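Glutamate receptor 1 (Adineta vaga, PDB 4IO6) probably acts as a ligand-gated ion channel, of which this chain is the ligand-binding domain that holds amino acids such as glutamate or methionine. Local coordinates at residues A[107-112]-A[200-205]; A[160-165]-A[177-182]. All coordinates share one frame; numbering follows the deposited sequence.

Contact 1 (A[107-112]-A[200-205]); sequences MRILMR and EDFDKS
Phe202 lays one face of its ring over CB of Met107, a CH-pi contact with CB 3.8 Å from the ring centroid. Its CG sits between the backbone N and the carbonyl carbon (chi1 58°), which turns the ring back across strand 107-112 until CE1 meets CG1 of Ile109 at 3.9 Å. A flat aromatic suits the place, serving both neighbours at once. Met107 runs on past the ring, its sulfur set obliquely to it in a Met-aromatic contact, and CE of Met107 lies 3.4 Å from CB of Asp203. The two backbones form an antiparallel hydrogen-bonded pair: Met107 N gives a nearly straight bond to Phe202 O (2.8 Å), and Phe202 N returns one to Met107 O (3.0 Å). Where the strands splay, a water accepts from Arg108 NE and Ile109 N and donates to Glu200 O. Arg108 NE also lies 3.6 Å from Asp201 OD1, an oxygen well out of the guanidinium plane: a salt bridge of charge alone, doubtful because Asp201 is modelled in two conformers. Met107 touches the bound methionine, Tyr144 of helix 140-149 meets the Phe202 ring, Ile181 of helix 181-190 touches Arg108, and strand 195-198 pairs with Ile109.

Contact 2 (A[160-165]-A[177-182]); sequences KSRQEM and SFMDIG. With MET (methionine), chain C.
With CG anti to the backbone N (chi1 -178°) and the chain straight through chi2, Met165 reaches from helix 162-170 toward strand 176-180, then bends at chi3 (68°) to turn its methyl onto Met179. The two thioethers cross obliquely, CE of Met165 lying 3.6 Å from CG of Met179. Nearer the helix, SD of Met165 rests 3.3 Å from Ser177 OG, whose hydrogen bond goes to Gly134 O; a small serine leaves room for the bulky sulfur. Methionine suits this buried seam because its unbranched, flexible chain can fit two unlike neighbours. Were Met165 cut back to an alanine, a gap would probably open between helix and strand, leaving CG and SD of Met179 and the Ser177 side chain without their cover. Ser161 caps the helix N terminus, its OG accepting from Glu164 N at 3.0 Å. One turn before Met165, Arg162 brings its guanidinium edge near CE of Met179 while NH2 forms a salt bridge with Asp85 and a hydrogen bond with Tyr67 OH. Asp180, which closes the strand, spends its carboxylate on other partners than its helix: OD2 takes the amino group of the bound methionine, 2.7 Å from its N, and OD1 is held by Asn105. With Arg92 among the ligand's partners, this is the amino-acid pocket typical of ionotropic glutamate receptor ligand-binding domains, built on the periplasmic-binding-protein fold.

Overall arrangement
From the N terminus, the chain lays down 107-112 at the end of strand 103-112, and contact 1 is made only when 200-205 returns after 87 intervening residues. Contact 2 falls wholly within that excursion and closes a shorter span of 11 residues, which takes in the rest of helix 162-170 and the turn into strand 176-180. Their centres are 11 Å apart, and they share a sheet: strand 176-180 lies beside strand 103-112, with probable hydrogen bonds from Arg108 N to Met179 O (2.7 Å) and from Leu110 N to Ser177 O (2.9 Å). Phe178 meets Phe202 edge-to-face. Together they tie helix 162-170 and strand 200-211 to strands 103-112 and 176-180 beside the ligand.

Contact 1 (A[107-112]-A[200-205])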
loop_
_atom_site.group_PDB
_atom_site.type_symbol
_atom_site.label_atom_id
_atom_site.label_comp_id
_atom_site.label_asym_id
_atom_site.label_seq_id
_atom_site.Cartn_x
_atom_site.Cartn_y
_atom_site.Cartn_z
ATOM N N MET A 107 3.653 2.297 12.247
ATOM C CA MET A 107 3.893 3.141 13.417
ATOM C C MET A 107 5.148 2.747 14.168
ATOM O O MET A 107 5.613 1.601 14.077
ATOM C CB MET A 107 2.682 3.094 14.352
ATOM C CG MET A 107 1.497 3.825 13.781
ATOM S SD MET A 107 0.154 4.014 15.008
ATOM C CE MET A 107 -0.737 2.498 14.818
ATOM N N ARG A 108 5.694 3.705 14.912
ATOM C CA ARG A 108 6.834 3.488 15.793
ATOM C C ARG A 108 6.513 4.010 17.190
ATOM O O ARG A 108 5.694 4.927 17.343
ATOM C CB ARG A 108 8.081 4.253 15.314
ATOM C CG ARG A 108 8.614 3.910 13.912
ATOM C CD ARG A 108 9.244 2.544 13.783
ATOM N NE ARG A 108 10.195 2.127 14.826
ATOM C CZ ARG A 108 11.504 2.372 14.856
ATOM N NH1 ARG A 108 12.087 3.111 13.917
ATOM N NH2 ARG A 108 12.237 1.887 15.858
ATOM N N ILE A 109 7.208 3.463 18.183
ATOM C CA ILE A 109 7.188 3.974 19.543
ATOM C C ILE A 109 8.184 5.133 19.676
ATOM O O ILE A 109 9.354 4.993 19.296
ATOM C CB ILE A 109 7.543 2.867 20.533
ATOM C CG1 ILE A 109 6.550 1.714 20.387
ATOM C CG2 ILE A 109 7.545 3.404 21.957
ATOM C CD1 ILE A 109 7.002 0.433 21.060
ATOM N N LEU A 110 7.681 6.266 20.173
ATOM C CA LEU A 110 8.458 7.485 20.449
ATOM C C LEU A 110 8.736 7.626 21.937
ATOM O O LEU A 110 7.838 7.414 22.732
ATOM C CB LEU A 110 7.617 8.687 20.036
ATOM C CG LEU A 110 8.295 10.050 20.188
ATOM C CD1 LEU A 110 9.485 10.220 19.219
ATOM C CD2 LEU A 110 7.272 11.174 19.950
ATOM N N MET A 111 9.957 8.000 22.303
ATOM C CA MET A 111 10.319 8.124 23.726
ATOM C C MET A 111 11.485 9.068 23.891
ATOM O O MET A 111 12.120 9.420 22.916
ATOM C CB MET A 111 10.694 6.755 24.299
ATOM C CG MET A 111 11.969 6.152 23.710
ATOM S SD MET A 111 12.308 4.554 24.503
ATOM C CE MET A 111 13.987 4.248 23.974
ATOM N N ARG A 112 11.764 9.469 25.125
ATOM C CA ARG A 112 12.972 10.239 25.418
ATOM C C ARG A 112 14.174 9.319 25.310
ATOM O O ARG A 112 14.113 8.163 25.706
ATOM C CB ARG A 112 12.936 10.792 26.852
ATOM C CG ARG A 112 11.962 11.919 27.095
ATOM C CD ARG A 112 12.063 12.434 28.540
ATOM N NE ARG A 112 11.896 11.356 29.528
ATOM C CZ ARG A 112 10.720 10.851 29.917
ATOM N NH1 ARG A 112 9.577 11.313 29.421
ATOM N NH2 ARG A 112 10.687 9.864 30.805
ATOM N N GLU A 200 10.199 -2.675 16.959
ATOM C CA GLU A 200 9.801 -3.003 15.606
ATOM C C GLU A 200 8.655 -2.105 15.171
ATOM O O GLU A 200 7.882 -1.627 16.005
ATOM C CB GLU A 200 9.337 -4.456 15.532
ATOM C CG GLU A 200 10.466 -5.470 15.588
ATOM C CD GLU A 200 11.430 -5.304 14.421
ATOM O OE1 GLU A 200 11.014 -5.553 13.264
ATOM O OE2 GLU A 200 12.593 -4.902 14.659
ATOM N N ASP A 201 8.562 -1.888 13.866
ATOM C CA ASP A 201 7.417 -1.202 13.292
ATOM C C ASP A 201 6.170 -1.996 13.685
ATOM O O ASP A 201 6.240 -3.196 13.990
ATOM C CB ASP A 201 7.523 -1.107 11.761
ATOM C CG ASP A 201 8.917 -0.680 11.277
ATOM O OD1 ASP A 201 9.691 -0.113 12.077
ATOM O OD2 ASP A 201 9.237 -0.906 10.088
ATOM N N PHE A 202 5.027 -1.337 13.693
ATOM C CA PHE A 202 3.765 -2.052 13.911
ATOM C C PHE A 202 2.611 -1.384 13.140
ATOM O O PHE A 202 2.727 -0.274 12.669
ATOM C CB PHE A 202 3.439 -2.185 15.402
ATOM C CG PHE A 202 3.350 -0.883 16.145
ATOM C CD1 PHE A 202 4.499 -0.214 16.542
ATOM C CD2 PHE A 202 2.113 -0.335 16.467
ATOM C CE1 PHE A 202 4.401 0.991 17.220
ATOM C CE2 PHE A 202 2.008 0.844 17.148
ATOM C CZ PHE A 202 3.156 1.532 17.508
ATOM N N ASP A 203 1.510 -2.107 12.996
ATOM C CA ASP A 203 0.317 -1.588 12.322
ATOM C C ASP A 203 0.593 -1.119 10.894
ATOM O O ASP A 203 0.289 0.029 10.510
ATOM C CB ASP A 203 -0.328 -0.472 13.153
ATOM C CG ASP A 203 -1.780 -0.259 12.808
ATOM O OD1 ASP A 203 -2.501 -1.270 12.728
ATOM O OD2 ASP A 203 -2.190 0.913 12.601
ATOM N N LYS A 204 1.163 -2.012 10.092
ATOM C CA LYS A 204 1.406 -1.694 8.689
ATOM C C LYS A 204 0.080 -1.280 8.061
ATOM O O LYS A 204 -0.982 -1.922 8.283
ATOM C CB LYS A 204 1.990 -2.909 7.961
ATOM C CG LYS A 204 3.210 -3.522 8.620
ATOM C CD LYS A 204 4.511 -3.103 7.961
ATOM C CE LYS A 204 5.589 -4.175 8.156
ATOM N NZ LYS A 204 5.751 -4.593 9.579
ATOM N N SER A 205 0.123 -0.179 7.314
ATOM C CA SER A 205 -1.065 0.432 6.803
ATOM C C SER A 205 -0.706 1.244 5.566
ATOM O O SER A 205 0.397 1.117 4.998
ATOM C CB SER A 205 -1.693 1.327 7.889
ATOM O OG SER A 205 -0.724 2.239 8.392
HETATM O O HOH W 1 8.541 0.909 16.887
#

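Contact 2 (A[160-165]-A[177-182])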
loop_
_atom_site.group_PDB
_atom_site.type_symbol
_atom_site.label_atom_id
_atom_site.label_comp_id
_atom_site.label_asym_id
_atom_site.label_seq_id
_atom_site.Cartn_x
_atom_site.Cartn_y
_atom_site.Cartn_z
ATOM N N LYS A 160 -3.964 16.133 22.546
ATOM C CA LYS A 160 -4.783 16.830 21.566
ATOM C C LYS A 160 -4.022 17.161 20.279
ATOM O O LYS A 160 -4.623 17.558 19.267
ATOM C CB LYS A 160 -5.333 18.128 22.144
ATOM C CG LYS A 160 -4.294 19.234 22.325
ATOM C CD LYS A 160 -4.866 20.403 23.152
ATOM C CE LYS A 160 -3.955 21.635 23.133
ATOM N NZ LYS A 160 -4.551 22.809 23.866
ATOM N N SER A 161 -2.703 16.974 20.309
ATOM C CA SER A 161 -1.868 17.362 19.181
ATOM C C SER A 161 -0.492 16.743 19.298
ATOM O O SER A 161 -0.081 16.283 20.362
ATOM C CB SER A 161 -1.715 18.878 19.139
ATOM O OG SER A 161 -0.986 19.315 20.271
ATOM N N ARG A 162 0.257 16.774 18.203
ATOM C CA ARG A 162 1.642 16.347 18.282
ATOM C C ARG A 162 2.418 17.249 19.223
ATOM O O ARG A 162 3.282 16.785 19.933
ATOM C CB ARG A 162 2.300 16.336 16.904
ATOM C CG ARG A 162 1.831 15.190 16.052
ATOM C CD ARG A 162 2.598 15.111 14.754
ATOM N NE ARG A 162 2.113 14.060 13.878
ATOM C CZ ARG A 162 1.114 14.171 13.009
ATOM N NH1 ARG A 162 0.423 15.308 12.896
ATOM N NH2 ARG A 162 0.756 13.095 12.309
ATOM N N GLN A 163 2.120 18.542 19.230
ATOM C CA GLN A 163 2.860 19.437 20.104
ATOM C C GLN A 163 2.654 19.058 21.579
ATOM O O GLN A 163 3.585 19.101 22.363
ATOM C CB GLN A 163 2.472 20.886 19.881
ATOM C CG GLN A 163 3.428 21.845 20.588
ATOM C CD GLN A 163 4.833 21.757 20.024
ATOM O OE1 GLN A 163 5.021 21.745 18.802
ATOM N NE2 GLN A 163 5.825 21.660 20.905
ATOM N N GLU A 164 1.434 18.668 21.940
ATOM C CA GLU A 164 1.185 18.255 23.309
ATOM C C GLU A 164 1.950 16.951 23.611
ATOM O O GLU A 164 2.464 16.767 24.725
ATOM C CB GLU A 164 -0.320 18.124 23.638
ATOM C CG GLU A 164 -0.546 17.899 25.131
ATOM C CD GLU A 164 -2.001 17.825 25.610
ATOM O OE1 GLU A 164 -2.919 17.606 24.797
ATOM O OE2 GLU A 164 -2.214 17.966 26.848
ATOM N N MET A 165 2.029 16.071 22.616
ATOM C CA MET A 165 2.818 14.847 22.712
ATOM C C MET A 165 4.294 15.163 23.016
ATOM O O MET A 165 4.847 14.649 23.989
ATOM C CB MET A 165 2.696 14.014 21.420
ATOM C CG MET A 165 3.462 12.693 21.450
ATOM S SD MET A 165 3.185 11.815 19.858
ATOM C CE MET A 165 4.049 12.867 18.696
ATOM N N SER A 177 4.914 7.515 23.407
ATOM C CA SER A 177 3.736 7.662 22.546
ATOM C C SER A 177 3.983 6.920 21.229
ATOM O O SER A 177 4.966 6.184 21.086
ATOM C CB SER A 177 3.399 9.140 22.303
ATOM O OG SER A 177 2.101 9.304 21.786
ATOM N N PHE A 178 3.058 7.069 20.292
ATOM C CA PHE A 178 3.154 6.419 18.975
ATOM C C PHE A 178 3.161 7.485 17.895
ATOM O O PHE A 178 2.453 8.501 18.012
ATOM C CB PHE A 178 1.942 5.531 18.685
ATOM C CG PHE A 178 1.697 4.419 19.675
ATOM C CD1 PHE A 178 2.720 3.845 20.396
ATOM C CD2 PHE A 178 0.399 3.922 19.834
ATOM C CE1 PHE A 178 2.453 2.805 21.290
ATOM C CE2 PHE A 178 0.127 2.879 20.701
ATOM C CZ PHE A 178 1.138 2.319 21.422
ATOM N N MET A 179 3.935 7.241 16.838
ATOM C CA MET A 179 3.924 8.076 15.654
ATOM C C MET A 179 3.968 7.206 14.405
ATOM O O MET A 179 4.496 6.106 14.423
ATOM C CB MET A 179 5.146 9.002 15.590
ATOM C CG MET A 179 5.104 10.170 16.564
ATOM S SD MET A 179 6.425 11.378 16.292
ATOM C CE MET A 179 5.875 12.199 14.792
ATOM N N ASP A 180 3.471 7.750 13.284
ATOM C CA ASP A 180 3.729 7.163 11.965
ATOM C C ASP A 180 5.231 7.242 11.650
ATOM O O ASP A 180 5.912 8.176 12.071
ATOM C CB ASP A 180 2.962 7.913 10.875
ATOM C CG ASP A 180 1.451 7.780 10.983
ATOM O OD1 ASP A 180 0.936 6.704 11.400
ATOM O OD2 ASP A 180 0.760 8.776 10.658
ATOM N N ILE A 181 5.740 6.269 10.915
ATOM C CA ILE A 181 7.182 6.148 10.704
ATOM C C ILE A 181 7.806 7.339 9.986
ATOM O O ILE A 181 8.880 7.790 10.371
ATOM C CB ILE A 181 7.485 4.804 9.997
ATOM C CG1 ILE A 181 8.978 4.552 9.939
ATOM C CG2 ILE A 181 6.808 4.704 8.636
ATOM C CD1 ILE A 181 9.324 3.103 9.697
ATOM N N GLY A 182 7.138 7.866 8.973
ATOM C CA GLY A 182 7.729 8.932 8.175
ATOM C C GLY A 182 7.964 10.171 9.001
ATOM O O GLY A 182 9.075 10.723 9.029
HETATM N N MET C . -1.957 8.776 10.312
HETATM C CA MET C . -2.675 8.718 11.602
HETATM C C MET C . -4.161 8.819 11.385
HETATM O O MET C . -4.643 9.010 10.230
HETATM C CB MET C . -2.223 9.808 12.582
HETATM C CG MET C . -0.974 9.422 13.327
HETATM S SD MET C . -1.404 8.054 14.491
HETATM C CE MET C . 0.232 7.391 14.839
HETATM O OXT MET C . -4.950 8.731 12.333
#